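Local coordinates for type IV pilus assembly protein PilF (Pseudomonas aeruginosa, PDB 2HO1) that promotes the outer-membrane localization of PilQ and its assembly into the dodecameric secretin of the type IV pilus, at residues 76-81 against 92-97; 126-131 against 145-150; 163-168 against 179-184. One frame throughout, in Å; residues are numbered along the deposited sequence.

In the fold
The three contacts follow one another along a TPR superhelix, each joining two consecutive, roughly antiparallel helices. The helices spread progressively: the axes of their short segments approach to 8.0 Å in contact 1, 9.7 Å in contact 2 and 10.3 Å in contact 3. Contacts 2 and 3, whose centres lie about 14 Å apart, share a packed interface, because F164 of contact 3 sits against the backbone of G148 in contact 2. Contact 1 meets contact 2 through R95 and R127, two like charges close together, and stays about 18 Å from contact 3 between nearest atoms, on the opposite side of the chain's centre. Contacts 2 and 3 also reach a second subunit.

Contact 1: 76-81 against 92-97; sequences ALAVVF and EEYRKA
The methyl of A78 sits squarely on one face of the Y94 ring, a CH-pi contact in which CB of A78 stands 3.6 Å from the Y94 ring centroid and only 5° off the ring normal. The two residues lie on neighbouring helices 71-83 and 87-100 of the TPR fold; segments 76-81 and 92-97 run nearly antiparallel (167°). Their axes approach to 8.0 Å, and the nearest CA atoms are those of A78 and E93, where a small alanine is consistent with so short a distance. A78 CB also meets E93 CB at 3.6 Å, so one methyl packs against both E93 and Y94.

E93 makes the remaining contacts with L77 and F81. Its CG lies anti to the carbonyl carbon (chi1 -77°), and a bend at chi2 turns the carboxylate toward L77, whose CD2 is 3.7 Å from E93 OE1. On the way, E93 CG touches the edge of the F81 ring in its plane, at 3.8 Å from F81 CE2. This acid is buried among hydrocarbon, and OE1 is satisfied by a hydrogen bond to ND1 of H74, one turn before A78 on the same helix; the pairing may favour a protonated imidazole.

Further out, L77 and V80 pack on helix 57-66, and Y111 of helix 105-117 meets the Y94 ring. The Y94 hydroxyl hydrogen-bonds to OE1 of Q82, which would restrain the OH end of the ring.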
loop_
_atom_site.group_PDB
_atom_site.type_symbol
_atom_site.label_atom_id
_atom_site.label_comp_id
_atom_site.label_asym_id
_atom_site.label_seq_id
_atom_site.Cartn_x
_atom_site.Cartn_y
_atom_site.Cartn_z
ATOM N N ALA A 76 14.080 -15.174 -11.834
ATOM C CA ALA A 76 15.530 -15.268 -11.796
ATOM C C ALA A 76 16.113 -14.770 -13.124
ATOM O O ALA A 76 17.109 -14.042 -13.148
ATOM C CB ALA A 76 15.950 -16.730 -11.543
ATOM N N LEU A 77 15.507 -15.183 -14.230
ATOM C CA LEU A 77 15.974 -14.736 -15.544
ATOM C C LEU A 77 15.874 -13.200 -15.596
ATOM O O LEU A 77 16.745 -12.541 -16.144
ATOM C CB LEU A 77 15.137 -15.394 -16.641
ATOM C CG LEU A 77 15.637 -15.354 -18.093
ATOM C CD1 LEU A 77 17.074 -15.902 -18.211
ATOM C CD2 LEU A 77 14.673 -16.206 -18.932
ATOM N N ALA A 78 14.813 -12.643 -15.002
ATOM C CA ALA A 78 14.625 -11.204 -14.917
ATOM C C ALA A 78 15.802 -10.485 -14.269
ATOM O O ALA A 78 16.211 -9.429 -14.742
ATOM C CB ALA A 78 13.330 -10.872 -14.196
ATOM N N VAL A 79 16.362 -11.052 -13.198
ATOM C CA VAL A 79 17.494 -10.379 -12.583
ATOM C C VAL A 79 18.760 -10.638 -13.404
ATOM O O VAL A 79 19.720 -9.870 -13.320
ATOM C CB VAL A 79 17.708 -10.810 -11.112
ATOM C CG1 VAL A 79 16.374 -10.801 -10.359
ATOM C CG2 VAL A 79 18.373 -12.151 -11.063
ATOM N N VAL A 80 18.773 -11.718 -14.184
ATOM C CA VAL A 80 19.942 -11.990 -15.022
ATOM C C VAL A 80 19.983 -10.798 -15.995
ATOM O O VAL A 80 20.987 -10.115 -16.082
ATOM C CB VAL A 80 19.846 -13.290 -15.857
ATOM C CG1 VAL A 80 20.947 -13.274 -16.950
ATOM C CG2 VAL A 80 20.035 -14.537 -14.957
ATOM N N PHE A 81 18.880 -10.538 -16.687
ATOM C CA PHE A 81 18.795 -9.432 -17.644
ATOM C C PHE A 81 19.016 -8.059 -17.008
ATOM O O PHE A 81 19.673 -7.197 -17.586
ATOM C CB PHE A 81 17.444 -9.447 -18.361
ATOM C CG PHE A 81 17.273 -10.589 -19.316
ATOM C CD1 PHE A 81 18.269 -10.910 -20.220
ATOM C CD2 PHE A 81 16.111 -11.335 -19.320
ATOM C CE1 PHE A 81 18.111 -11.959 -21.101
ATOM C CE2 PHE A 81 15.949 -12.384 -20.200
ATOM C CZ PHE A 81 16.950 -12.696 -21.091
ATOM N N GLU A 92 10.099 -7.673 -19.310
ATOM C CA GLU A 92 9.255 -8.737 -19.850
ATOM C C GLU A 92 9.276 -10.008 -18.960
ATOM O O GLU A 92 8.262 -10.711 -18.825
ATOM C CB GLU A 92 9.731 -9.111 -21.245
ATOM C CG GLU A 92 8.919 -10.201 -21.909
ATOM C CD GLU A 92 9.432 -10.473 -23.305
ATOM O OE1 GLU A 92 10.342 -11.300 -23.467
ATOM O OE2 GLU A 92 8.940 -9.823 -24.238
ATOM N N GLU A 93 10.431 -10.320 -18.389
ATOM C CA GLU A 93 10.521 -11.503 -17.549
ATOM C C GLU A 93 9.847 -11.256 -16.198
ATOM O O GLU A 93 9.239 -12.156 -15.640
ATOM C CB GLU A 93 11.970 -11.915 -17.363
ATOM C CG GLU A 93 12.574 -12.641 -18.577
ATOM C CD GLU A 93 11.775 -13.875 -18.992
ATOM O OE1 GLU A 93 11.417 -14.704 -18.118
ATOM O OE2 GLU A 93 11.512 -14.031 -20.203
ATOM N N TYR A 94 9.991 -10.046 -15.659
ATOM C CA TYR A 94 9.309 -9.694 -14.425
ATOM C C TYR A 94 7.802 -9.807 -14.605
ATOM O O TYR A 94 7.104 -10.310 -13.732
ATOM C CB TYR A 94 9.699 -8.290 -13.964
ATOM C CG TYR A 94 10.903 -8.250 -13.048
ATOM C CD1 TYR A 94 10.973 -9.062 -11.926
ATOM C CD2 TYR A 94 11.967 -7.399 -13.305
ATOM C CE1 TYR A 94 12.068 -9.029 -11.089
ATOM C CE2 TYR A 94 13.065 -7.358 -12.472
ATOM C CZ TYR A 94 13.111 -8.175 -11.365
ATOM O OH TYR A 94 14.202 -8.137 -10.533
ATOM N N ARG A 95 7.298 -9.365 -15.752
ATOM C CA ARG A 95 5.870 -9.454 -16.007
ATOM C C ARG A 95 5.405 -10.888 -16.199
ATOM O O ARG A 95 4.311 -11.236 -15.768
ATOM C CB ARG A 95 5.473 -8.595 -17.212
ATOM C CG ARG A 95 5.576 -7.115 -16.946
ATOM C CD ARG A 95 5.004 -6.384 -18.129
ATOM N NE ARG A 95 5.370 -4.983 -18.234
ATOM C CZ ARG A 95 4.854 -3.991 -17.506
ATOM N NH1 ARG A 95 3.935 -4.238 -16.568
ATOM N NH2 ARG A 95 5.221 -2.734 -17.758
ATOM N N LYS A 96 6.217 -11.725 -16.843
ATOM C CA LYS A 96 5.823 -13.116 -17.032
ATOM C C LYS A 96 5.792 -13.825 -15.682
ATOM O O LYS A 96 4.952 -14.673 -15.452
ATOM C CB LYS A 96 6.780 -13.868 -17.974
ATOM C CG LYS A 96 6.699 -13.402 -19.447
ATOM C CD LYS A 96 7.593 -14.257 -20.329
ATOM C CE LYS A 96 7.496 -13.846 -21.789
ATOM N NZ LYS A 96 8.376 -14.729 -22.617
ATOM N N ALA A 97 6.724 -13.475 -14.805
ATOM C CA ALA A 97 6.801 -14.063 -13.474
ATOM C C ALA A 97 5.522 -13.718 -12.680
ATOM O O ALA A 97 4.961 -14.570 -12.001
ATOM C CB ALA A 97 8.022 -13.530 -12.772
#

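Contact 2: 126-131 against 145-150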
loop_
_atom_site.group_PDB
_atom_site.type_symbol
_atom_site.label_atom_id
_atom_site.label_comp_id
_atom_site.label_asym_id
_atom_site.label_seq_id
_atom_site.Cartn_x
_atom_site.Cartn_y
_atom_site.Cartn_z
ATOM N N GLN A 126 3.422 1.486 -7.175
ATOM C CA GLN A 126 2.290 0.594 -7.308
ATOM C C GLN A 126 2.621 -0.883 -7.014
ATOM O O GLN A 126 1.861 -1.556 -6.286
ATOM C CB GLN A 126 1.678 0.719 -8.711
ATOM C CG GLN A 126 1.018 2.092 -8.961
ATOM C CD GLN A 126 0.629 2.334 -10.433
ATOM O OE1 GLN A 126 1.275 1.822 -11.360
ATOM N NE2 GLN A 126 -0.417 3.143 -10.649
ATOM N N ARG A 127 3.728 -1.387 -7.577
ATOM C CA ARG A 127 4.098 -2.783 -7.360
ATOM C C ARG A 127 4.479 -3.006 -5.915
ATOM O O ARG A 127 4.144 -4.031 -5.350
ATOM C CB ARG A 127 5.253 -3.217 -8.281
ATOM C CG ARG A 127 4.945 -3.118 -9.751
ATOM C CD ARG A 127 3.805 -4.035 -10.163
ATOM N NE ARG A 127 3.637 -4.122 -11.612
ATOM C CZ ARG A 127 2.827 -5.003 -12.206
ATOM N NH1 ARG A 127 2.137 -5.858 -11.465
ATOM N NH2 ARG A 127 2.688 -5.028 -13.529
ATOM N N LEU A 128 5.166 -2.036 -5.319
ATOM C CA LEU A 128 5.575 -2.133 -3.930
ATOM C C LEU A 128 4.366 -2.089 -2.976
ATOM O O LEU A 128 4.352 -2.792 -1.963
ATOM C CB LEU A 128 6.573 -1.025 -3.598
ATOM C CG LEU A 128 7.907 -1.214 -4.327
ATOM C CD1 LEU A 128 8.737 0.080 -4.220
ATOM C CD2 LEU A 128 8.677 -2.428 -3.738
ATOM N N LEU A 129 3.355 -1.275 -3.295
ATOM C CA LEU A 129 2.147 -1.212 -2.475
ATOM C C LEU A 129 1.477 -2.596 -2.476
ATOM O O LEU A 129 0.938 -3.046 -1.461
ATOM C CB LEU A 129 1.155 -0.184 -3.030
ATOM C CG LEU A 129 1.439 1.286 -2.742
ATOM C CD1 LEU A 129 0.319 2.159 -3.307
ATOM C CD2 LEU A 129 1.543 1.481 -1.247
ATOM N N GLU A 130 1.495 -3.281 -3.618
ATOM C CA GLU A 130 0.874 -4.595 -3.655
ATOM C C GLU A 130 1.757 -5.583 -2.853
ATOM O O GLU A 130 1.253 -6.441 -2.126
ATOM C CB GLU A 130 0.674 -5.063 -5.107
ATOM C CG GLU A 130 0.181 -6.497 -5.231
ATOM C CD GLU A 130 -1.271 -6.713 -4.752
ATOM O OE1 GLU A 130 -2.219 -6.161 -5.378
ATOM O OE2 GLU A 130 -1.450 -7.446 -3.734
ATOM N N ALA A 131 3.068 -5.432 -2.957
ATOM C CA ALA A 131 3.996 -6.310 -2.238
ATOM C C ALA A 131 3.813 -6.207 -0.735
ATOM O O ALA A 131 3.922 -7.188 -0.028
ATOM C CB ALA A 131 5.421 -5.955 -2.571
ATOM N N GLU A 145 11.425 -0.295 2.789
ATOM C CA GLU A 145 12.577 0.533 2.489
ATOM C C GLU A 145 12.377 1.085 1.058
ATOM O O GLU A 145 12.571 2.267 0.805
ATOM C CB GLU A 145 13.869 -0.285 2.513
ATOM C CG GLU A 145 15.078 0.540 2.064
ATOM C CD GLU A 145 16.371 -0.248 2.048
ATOM O OE1 GLU A 145 16.373 -1.407 1.565
ATOM O OE2 GLU A 145 17.389 0.308 2.519
ATOM N N ASN A 146 11.994 0.219 0.129
ATOM C CA ASN A 146 11.782 0.632 -1.257
ATOM C C ASN A 146 10.687 1.682 -1.419
ATOM O O ASN A 146 10.818 2.596 -2.225
ATOM C CB ASN A 146 11.514 -0.582 -2.151
ATOM C CG ASN A 146 12.777 -1.364 -2.433
ATOM O OD1 ASN A 146 13.870 -0.804 -2.389
ATOM N ND2 ASN A 146 12.640 -2.651 -2.722
ATOM N N LEU A 147 9.626 1.560 -0.639
ATOM C CA LEU A 147 8.542 2.535 -0.673
ATOM C C LEU A 147 9.106 3.870 -0.210
ATOM O O LEU A 147 8.753 4.930 -0.741
ATOM C CB LEU A 147 7.389 2.067 0.227
ATOM C CG LEU A 147 6.514 0.987 -0.434
ATOM C CD1 LEU A 147 5.561 0.352 0.613
ATOM C CD2 LEU A 147 5.707 1.592 -1.577
ATOM N N GLY A 148 9.984 3.833 0.789
ATOM C CA GLY A 148 10.611 5.066 1.259
ATOM C C GLY A 148 11.538 5.695 0.215
ATOM O O GLY A 148 11.507 6.903 -0.017
ATOM N N LEU A 149 12.358 4.888 -0.443
ATOM C CA LEU A 149 13.252 5.448 -1.447
ATOM C C LEU A 149 12.448 6.042 -2.608
ATOM O O LEU A 149 12.761 7.146 -3.072
ATOM C CB LEU A 149 14.241 4.381 -1.939
ATOM C CG LEU A 149 15.265 3.899 -0.899
ATOM C CD1 LEU A 149 15.857 2.594 -1.364
ATOM C CD2 LEU A 149 16.370 4.921 -0.666
ATOM N N VAL A 150 11.408 5.334 -3.069
ATOM C CA VAL A 150 10.566 5.841 -4.160
ATOM C C VAL A 150 9.901 7.148 -3.708
ATOM O O VAL A 150 9.773 8.095 -4.488
ATOM C CB VAL A 150 9.469 4.797 -4.568
ATOM C CG1 VAL A 150 8.432 5.427 -5.513
ATOM C CG2 VAL A 150 10.127 3.574 -5.233
#
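The carboxamide of N146 is the flat group that meets the opposing helix here, and it does so lightly: its ND2 comes 4.1 Å from CD2 of L128. More weight falls on the N146 CB, which receives L128 CD1 at 3.5 Å, the two side chains nearly perpendicular. The amide nitrogen finds its polar partner elsewhere, in a hydrogen bond to OD1 of N109 on helix 105-117, which probably sets the turn of the amide.

L128 carries most of this interface. With CG anti to the carbonyl carbon (chi1 -68°), it reaches across to helix 140-153, where CD1 touches V150 CG2 at 3.9 Å. L147 answers from the other helix: its CD2 presses on L128 CB at 3.4 Å, a snug pair for two carbons, and the same L147 CD2 lies 4.2 Å from L129 CD2.

The pair joins helix 121-131, in the predicted third TPR, to helix 140-153, in the predicted fourth, the segments crossing at -154°. Y163 of helix 157-170 packs on both L129 and L147, while Q126 of the second subunit lies against L129.

No hydrogen bond links the two segments. Cohesion between them therefore comes from van der Waals contact among close-fitting, largely buried apolar carbons.

Contact 3: 163-168 against 179-184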
loop_
_atom_site.group_PDB
_atom_site.type_symbol
_atom_site.label_atom_id
_atom_site.label_comp_id
_atom_site.label_asym_id
_atom_site.label_seq_id
_atom_site.Cartn_x
_atom_site.Cartn_y
_atom_site.Cartn_z
ATOM N N TYR A 163 7.672 5.486 5.748
ATOM C CA TYR A 163 7.985 4.187 5.200
ATOM C C TYR A 163 9.273 3.671 5.822
ATOM O O TYR A 163 9.349 2.510 6.209
ATOM C CB TYR A 163 8.087 4.244 3.674
ATOM C CG TYR A 163 6.718 4.236 2.986
ATOM C CD1 TYR A 163 5.757 3.252 3.295
ATOM C CD2 TYR A 163 6.393 5.190 2.017
ATOM C CE1 TYR A 163 4.502 3.225 2.646
ATOM C CE2 TYR A 163 5.163 5.166 1.374
ATOM C CZ TYR A 163 4.231 4.195 1.682
ATOM O OH TYR A 163 3.058 4.167 0.994
ATOM N N PHE A 164 10.283 4.530 5.940
ATOM C CA PHE A 164 11.534 4.118 6.565
ATOM C C PHE A 164 11.333 3.647 8.015
ATOM O O PHE A 164 11.948 2.669 8.433
ATOM C CB PHE A 164 12.574 5.246 6.494
ATOM C CG PHE A 164 13.091 5.499 5.088
ATOM C CD1 PHE A 164 13.376 4.432 4.240
ATOM C CD2 PHE A 164 13.291 6.798 4.621
ATOM C CE1 PHE A 164 13.848 4.664 2.949
ATOM C CE2 PHE A 164 13.757 7.038 3.347
ATOM C CZ PHE A 164 14.037 5.980 2.506
ATOM N N GLU A 165 10.477 4.330 8.772
ATOM C CA GLU A 165 10.207 3.900 10.136
ATOM C C GLU A 165 9.551 2.518 10.161
ATOM O O GLU A 165 9.848 1.703 11.050
ATOM C CB GLU A 165 9.323 4.924 10.862
ATOM C CG GLU A 165 10.082 6.164 11.281
ATOM C CD GLU A 165 9.176 7.327 11.670
ATOM O OE1 GLU A 165 7.964 7.280 11.363
ATOM O OE2 GLU A 165 9.682 8.310 12.258
ATOM N N LYS A 166 8.653 2.242 9.208
ATOM C CA LYS A 166 8.025 0.919 9.164
ATOM C C LYS A 166 9.095 -0.150 8.903
ATOM O O LYS A 166 9.075 -1.248 9.501
ATOM C CB LYS A 166 6.925 0.836 8.073
ATOM C CG LYS A 166 5.702 1.734 8.300
ATOM C CD LYS A 166 4.629 1.468 7.251
ATOM C CE LYS A 166 3.708 2.660 7.085
ATOM N NZ LYS A 166 2.915 3.033 8.312
ATOM N N SER A 167 10.029 0.161 8.003
ATOM C CA SER A 167 11.103 -0.786 7.689
ATOM C C SER A 167 11.970 -1.098 8.936
ATOM O O SER A 167 12.300 -2.248 9.199
ATOM C CB SER A 167 11.995 -0.215 6.581
ATOM O OG SER A 167 12.918 -1.166 6.092
ATOM N N LEU A 168 12.325 -0.074 9.705
ATOM C CA LEU A 168 13.163 -0.291 10.874
ATOM C C LEU A 168 12.415 -0.968 12.010
ATOM O O LEU A 168 13.037 -1.587 12.861
ATOM C CB LEU A 168 13.768 1.032 11.366
ATOM C CG LEU A 168 14.880 1.620 10.481
ATOM C CD1 LEU A 168 15.230 3.043 10.918
ATOM C CD2 LEU A 168 16.092 0.745 10.543
ATOM N N LEU A 179 20.595 5.545 7.901
ATOM C CA LEU A 179 21.249 6.698 7.278
ATOM C C LEU A 179 20.236 7.602 6.597
ATOM O O LEU A 179 20.330 8.826 6.703
ATOM C CB LEU A 179 22.311 6.245 6.256
ATOM C CG LEU A 179 22.932 7.349 5.397
ATOM C CD1 LEU A 179 23.826 8.240 6.242
ATOM C CD2 LEU A 179 23.738 6.687 4.278
ATOM N N GLU A 180 19.257 7.007 5.901
ATOM C CA GLU A 180 18.240 7.820 5.235
ATOM C C GLU A 180 17.427 8.549 6.298
ATOM O O GLU A 180 17.056 9.700 6.108
ATOM C CB GLU A 180 17.321 6.964 4.362
ATOM C CG GLU A 180 17.996 6.295 3.177
ATOM C CD GLU A 180 18.694 7.283 2.246
ATOM O OE1 GLU A 180 18.169 8.383 2.022
ATOM O OE2 GLU A 180 19.774 6.949 1.730
HETATM N N MSE A 181 17.175 7.895 7.433
HETATM C CA MSE A 181 16.436 8.545 8.523
HETATM C C MSE A 181 17.253 9.714 9.057
HETATM O O MSE A 181 16.736 10.824 9.227
HETATM C CB MSE A 181 16.145 7.567 9.674
HETATM C CG MSE A 181 14.983 6.589 9.448
HETATM SE SE MSE A 181 13.262 7.462 9.244
HETATM C CE MSE A 181 13.206 8.489 10.848
ATOM N N ALA A 182 18.531 9.468 9.335
ATOM C CA ALA A 182 19.406 10.532 9.853
ATOM C C ALA A 182 19.396 11.743 8.914
ATOM O O ALA A 182 19.287 12.903 9.357
ATOM C CB ALA A 182 20.859 10.004 10.018
ATOM N N ASP A 183 19.505 11.485 7.615
ATOM C CA ASP A 183 19.516 12.585 6.668
ATOM C C ASP A 183 18.210 13.374 6.719
ATOM O O ASP A 183 18.214 14.609 6.731
ATOM C CB ASP A 183 19.784 12.057 5.255
ATOM C CG ASP A 183 20.219 13.160 4.287
ATOM O OD1 ASP A 183 20.976 14.078 4.706
ATOM O OD2 ASP A 183 19.818 13.104 3.102
ATOM N N LEU A 184 17.082 12.666 6.757
ATOM C CA LEU A 184 15.799 13.353 6.795
ATOM C C LEU A 184 15.659 14.176 8.050
ATOM O O LEU A 184 15.305 15.345 7.987
ATOM C CB LEU A 184 14.654 12.353 6.711
ATOM C CG LEU A 184 14.531 11.687 5.348
ATOM C CD1 LEU A 184 13.527 10.549 5.436
ATOM C CD2 LEU A 184 14.122 12.713 4.322
#
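Where consecutive, roughly antiparallel TPR helices 157-170 and 175-187 face each other, F164 takes E180 on one face of its ring and L184 at its edge. The E180 CB lies 4.0 Å from the F164 ring centroid, 22° off the normal, a CH-pi contact shifted toward the rim; L184 CD1 comes in the ring plane, 3.8 Å from F164 CD2. The carboxylate of E180 turns away from this hydrocarbon role to a salt bridge with R210 of helix 209-221.

The pair spans the step from the predicted fourth TPR to the fifth, and here the helix segments cross at -143°, their axes 10.3 Å apart. M181, modelled as selenomethionine, reaches across toward helix 157-170. Its chain bends at both chi2 (-63°) and chi3, curling back so that SE rests 3.6 Å from F164 CB while CE continues toward E165, ending 3.8 Å from OE2 of that glutamate. L168 and M181 lie alongside, pointing opposite ways, with L168 CD1 3.8 Å from CG of M181. Y197 of helix 191-202 touches both L168 and M181, and V177, earlier on helix 175-187, packs on F164 and L168.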